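Local structure of DNA/RNA-binding protein Alba (Thermoplasma volcanium, 4Z9E) at residues 5-13 with 24-35. The protein probably binds double-stranded DNA tightly but without sequence specificity and takes part in DNA compaction. Sequence-based numbering, arbitrary orientation.
Sequences NIIFVGKKP and QFNNNANKIIIK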
# COMPACT_ATOMS: atom_id res chain seq x y z
N ASN A 5 3.34 20.36 -3.16
CA ASN A 5 2.07 19.58 -3.44
C ASN A 5 2.19 18.08 -3.06
O ASN A 5 1.28 17.25 -3.30
CB ASN A 5 1.63 19.77 -4.92
CG ASN A 5 0.19 19.30 -5.15
OD1 ASN A 5 -0.60 19.15 -4.21
ND2 ASN A 5 -0.16 19.04 -6.42
N ILE A 6 3.33 17.76 -2.44
CA ILE A 6 3.63 16.41 -2.06
C ILE A 6 3.69 16.31 -0.54
O ILE A 6 4.32 17.13 0.13
CB ILE A 6 4.94 15.93 -2.71
CG1 ILE A 6 4.75 15.85 -4.23
CG2 ILE A 6 5.37 14.58 -2.13
CD1 ILE A 6 5.98 15.42 -5.01
N ILE A 7 3.01 15.30 -0.01
CA ILE A 7 2.97 15.08 1.42
C ILE A 7 3.76 13.82 1.77
O ILE A 7 3.34 12.71 1.44
CB ILE A 7 1.50 15.07 1.92
CG1 ILE A 7 0.91 16.48 1.75
CG2 ILE A 7 1.40 14.65 3.38
CD1 ILE A 7 -0.57 16.52 1.43
N PHE A 8 4.93 14.01 2.38
CA PHE A 8 5.73 12.88 2.84
C PHE A 8 5.22 12.42 4.19
O PHE A 8 5.37 13.12 5.19
CB PHE A 8 7.20 13.26 2.94
CG PHE A 8 7.84 13.52 1.61
CD1 PHE A 8 8.37 12.47 0.86
CD2 PHE A 8 7.88 14.83 1.08
CE1 PHE A 8 8.95 12.71 -0.38
CE2 PHE A 8 8.45 15.07 -0.17
CZ PHE A 8 8.99 14.01 -0.89
N VAL A 9 4.64 11.23 4.23
CA VAL A 9 4.06 10.76 5.46
C VAL A 9 5.12 10.13 6.30
O VAL A 9 5.71 9.15 5.90
CB VAL A 9 2.89 9.80 5.21
CG1 VAL A 9 2.47 9.13 6.51
CG2 VAL A 9 1.74 10.57 4.59
N GLY A 10 5.36 10.70 7.48
CA GLY A 10 6.35 10.20 8.43
C GLY A 10 5.78 9.86 9.80
O GLY A 10 4.75 9.17 9.92
N LYS A 11 6.44 10.36 10.85
CA LYS A 11 6.18 9.88 12.21
C LYS A 11 5.12 10.64 13.02
O LYS A 11 4.68 10.13 14.05
CB LYS A 11 7.49 9.70 13.01
CG LYS A 11 8.34 8.49 12.59
CD LYS A 11 7.54 7.17 12.48
CE LYS A 11 8.29 6.07 11.72
NZ LYS A 11 8.60 6.41 10.29
N LYS A 12 4.73 11.84 12.56
CA LYS A 12 3.66 12.62 13.22
C LYS A 12 2.30 11.88 13.29
O LYS A 12 2.07 10.93 12.55
CB LYS A 12 3.47 13.94 12.49
CG LYS A 12 4.68 14.85 12.53
CD LYS A 12 4.42 16.11 11.73
CE LYS A 12 5.65 17.01 11.74
NZ LYS A 12 5.33 18.29 11.07
N PRO A 13 1.42 12.28 14.22
CA PRO A 13 0.09 11.66 14.21
C PRO A 13 -0.65 11.83 12.89
O PRO A 13 -0.53 12.86 12.22
CB PRO A 13 -0.62 12.38 15.36
CG PRO A 13 0.48 12.54 16.36
CD PRO A 13 1.65 12.98 15.50
N GLN A 24 -4.56 21.77 1.49
CA GLN A 24 -4.12 21.98 0.13
C GLN A 24 -5.22 21.88 -0.90
O GLN A 24 -5.18 22.59 -1.89
CB GLN A 24 -2.91 21.11 -0.17
CG GLN A 24 -1.71 21.61 0.64
CD GLN A 24 -0.43 20.84 0.39
OE1 GLN A 24 -0.29 20.17 -0.64
NE2 GLN A 24 0.51 20.95 1.33
N PHE A 25 -6.23 21.03 -0.66
CA PHE A 25 -7.43 21.01 -1.51
C PHE A 25 -8.23 22.32 -1.44
O PHE A 25 -8.84 22.74 -2.43
CB PHE A 25 -8.36 19.86 -1.14
CG PHE A 25 -8.09 18.59 -1.88
CD1 PHE A 25 -8.04 18.58 -3.27
CD2 PHE A 25 -7.91 17.40 -1.19
CE1 PHE A 25 -7.80 17.40 -3.95
CE2 PHE A 25 -7.67 16.22 -1.86
CZ PHE A 25 -7.62 16.22 -3.24
N ASN A 26 -8.25 22.94 -0.27
CA ASN A 26 -8.98 24.20 -0.09
C ASN A 26 -8.17 25.46 -0.48
O ASN A 26 -8.59 26.58 -0.20
CB ASN A 26 -9.52 24.31 1.34
CG ASN A 26 -10.57 23.26 1.65
OD1 ASN A 26 -11.26 22.75 0.76
ND2 ASN A 26 -10.69 22.92 2.92
N ASN A 27 -7.01 25.25 -1.09
CA ASN A 27 -6.26 26.29 -1.79
C ASN A 27 -6.21 25.89 -3.23
O ASN A 27 -5.24 26.20 -3.94
CB ASN A 27 -4.85 26.41 -1.24
CG ASN A 27 -4.81 27.00 0.14
OD1 ASN A 27 -5.74 27.71 0.55
ND2 ASN A 27 -3.73 26.73 0.87
N ASN A 28 -7.25 25.15 -3.64
CA ASN A 28 -7.43 24.63 -4.99
C ASN A 28 -6.17 24.13 -5.74
O ASN A 28 -5.86 24.58 -6.85
CB ASN A 28 -8.29 25.58 -5.84
CG ASN A 28 -9.74 25.64 -5.37
OD1 ASN A 28 -10.65 25.18 -6.07
ND2 ASN A 28 -9.97 26.19 -4.18
N ALA A 29 -5.45 23.21 -5.11
CA ALA A 29 -4.65 22.25 -5.87
C ALA A 29 -5.67 21.27 -6.45
O ALA A 29 -6.71 21.00 -5.82
CB ALA A 29 -3.68 21.52 -4.97
N ASN A 30 -5.41 20.76 -7.64
CA ASN A 30 -6.33 19.78 -8.22
C ASN A 30 -5.91 18.33 -7.90
O ASN A 30 -6.77 17.47 -7.77
CB ASN A 30 -6.59 20.04 -9.72
CG ASN A 30 -5.34 19.86 -10.57
OD1 ASN A 30 -4.26 20.40 -10.25
ND2 ASN A 30 -5.47 19.12 -11.67
N LYS A 31 -4.60 18.12 -7.74
CA LYS A 31 -3.97 16.83 -7.43
C LYS A 31 -3.19 16.94 -6.12
O LYS A 31 -2.51 17.93 -5.89
CB LYS A 31 -2.95 16.43 -8.50
CG LYS A 31 -3.49 16.13 -9.89
CD LYS A 31 -4.39 14.90 -9.90
CE LYS A 31 -4.87 14.56 -11.31
NZ LYS A 31 -6.07 15.37 -11.70
N ILE A 32 -3.29 15.91 -5.28
CA ILE A 32 -2.38 15.76 -4.14
C ILE A 32 -1.71 14.38 -4.20
O ILE A 32 -2.35 13.38 -4.55
CB ILE A 32 -3.09 16.00 -2.80
CG1 ILE A 32 -3.25 17.49 -2.55
CG2 ILE A 32 -2.30 15.42 -1.63
CD1 ILE A 32 -4.51 18.07 -3.16
N ILE A 33 -0.41 14.38 -3.88
CA ILE A 33 0.41 13.19 -3.84
C ILE A 33 0.77 12.87 -2.40
O ILE A 33 1.40 13.67 -1.70
CB ILE A 33 1.76 13.42 -4.55
CG1 ILE A 33 1.59 13.94 -5.99
CG2 ILE A 33 2.65 12.18 -4.43
CD1 ILE A 33 1.25 12.89 -7.03
N ILE A 34 0.42 11.67 -1.96
CA ILE A 34 0.87 11.19 -0.67
C ILE A 34 1.95 10.13 -0.91
O ILE A 34 1.76 9.22 -1.71
CB ILE A 34 -0.30 10.58 0.12
CG1 ILE A 34 -1.41 11.62 0.30
CG2 ILE A 34 0.19 10.03 1.45
CD1 ILE A 34 -2.79 11.02 0.49
N LYS A 35 3.06 10.24 -0.18
CA LYS A 35 4.22 9.39 -0.39
C LYS A 35 4.74 8.85 0.93
O LYS A 35 4.86 9.60 1.89
CB LYS A 35 5.33 10.18 -1.11
CG LYS A 35 6.58 9.37 -1.46
CD LYS A 35 6.50 8.67 -2.82
CE LYS A 35 7.17 7.29 -2.82
NZ LYS A 35 8.50 7.25 -2.14
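Ile7 lies opposite Ile34 and bonds through its backbone to the two residues flanking it, Ile33 and Lys35. Ile7 N donates to Ile33 O at 2.8 Å, and Ile7 O accepts from Lys35 N at 3.0 Å. Val9 N continues the pattern to Lys35 O at 2.9 Å. At the other end, Ile33 N makes only a weak bond to Asn5 O, at 3.4 Å. Asn5 adds a bent side-chain bond there. Asn5 ND2 reaches Lys31 O at 2.7 Å, with the donor 37° above the carbonyl plane. Asn5 OD1 also crowds that oxygen, acceptor against acceptor, so the modelled placement of the amide is doubtful. With CG anti to the backbone N (chi1 -166°), the amide reaches Lys31 O and sets OD1 against Ile32 CG1, the two side chains crossing at about a right angle. Gln24 OE1 comes up to Asn5 CA.

Strands 6-8 and 31-35 run parallel, 19° apart. Helix 14-25 connects them, giving the first beta-alpha-beta crossover of the Alba fold. A Schellman motif with Asn28 as C-prime residue ends this helix and leads the chain toward strand 31-35.

On the helix-covered face, Ile7 CD1 meets Ile32 CG2 at 3.7 Å, and Val9 CG2 meets Ile34 CG2 at 3.5 Å. Tyr17 and Val21 pack on Ile7, while Ala44 and Ala48 of helix 41-55 pack on Ile34. Ile32 CD1 sits over the centre of the Phe25 ring. On the other face, Ile6 and Ile33 lie side by side, and Lys35 CG approaches Phe8 CE1 at 4.2 Å. The bent Lys35 chain carries NZ away to a salt bridge with Glu69.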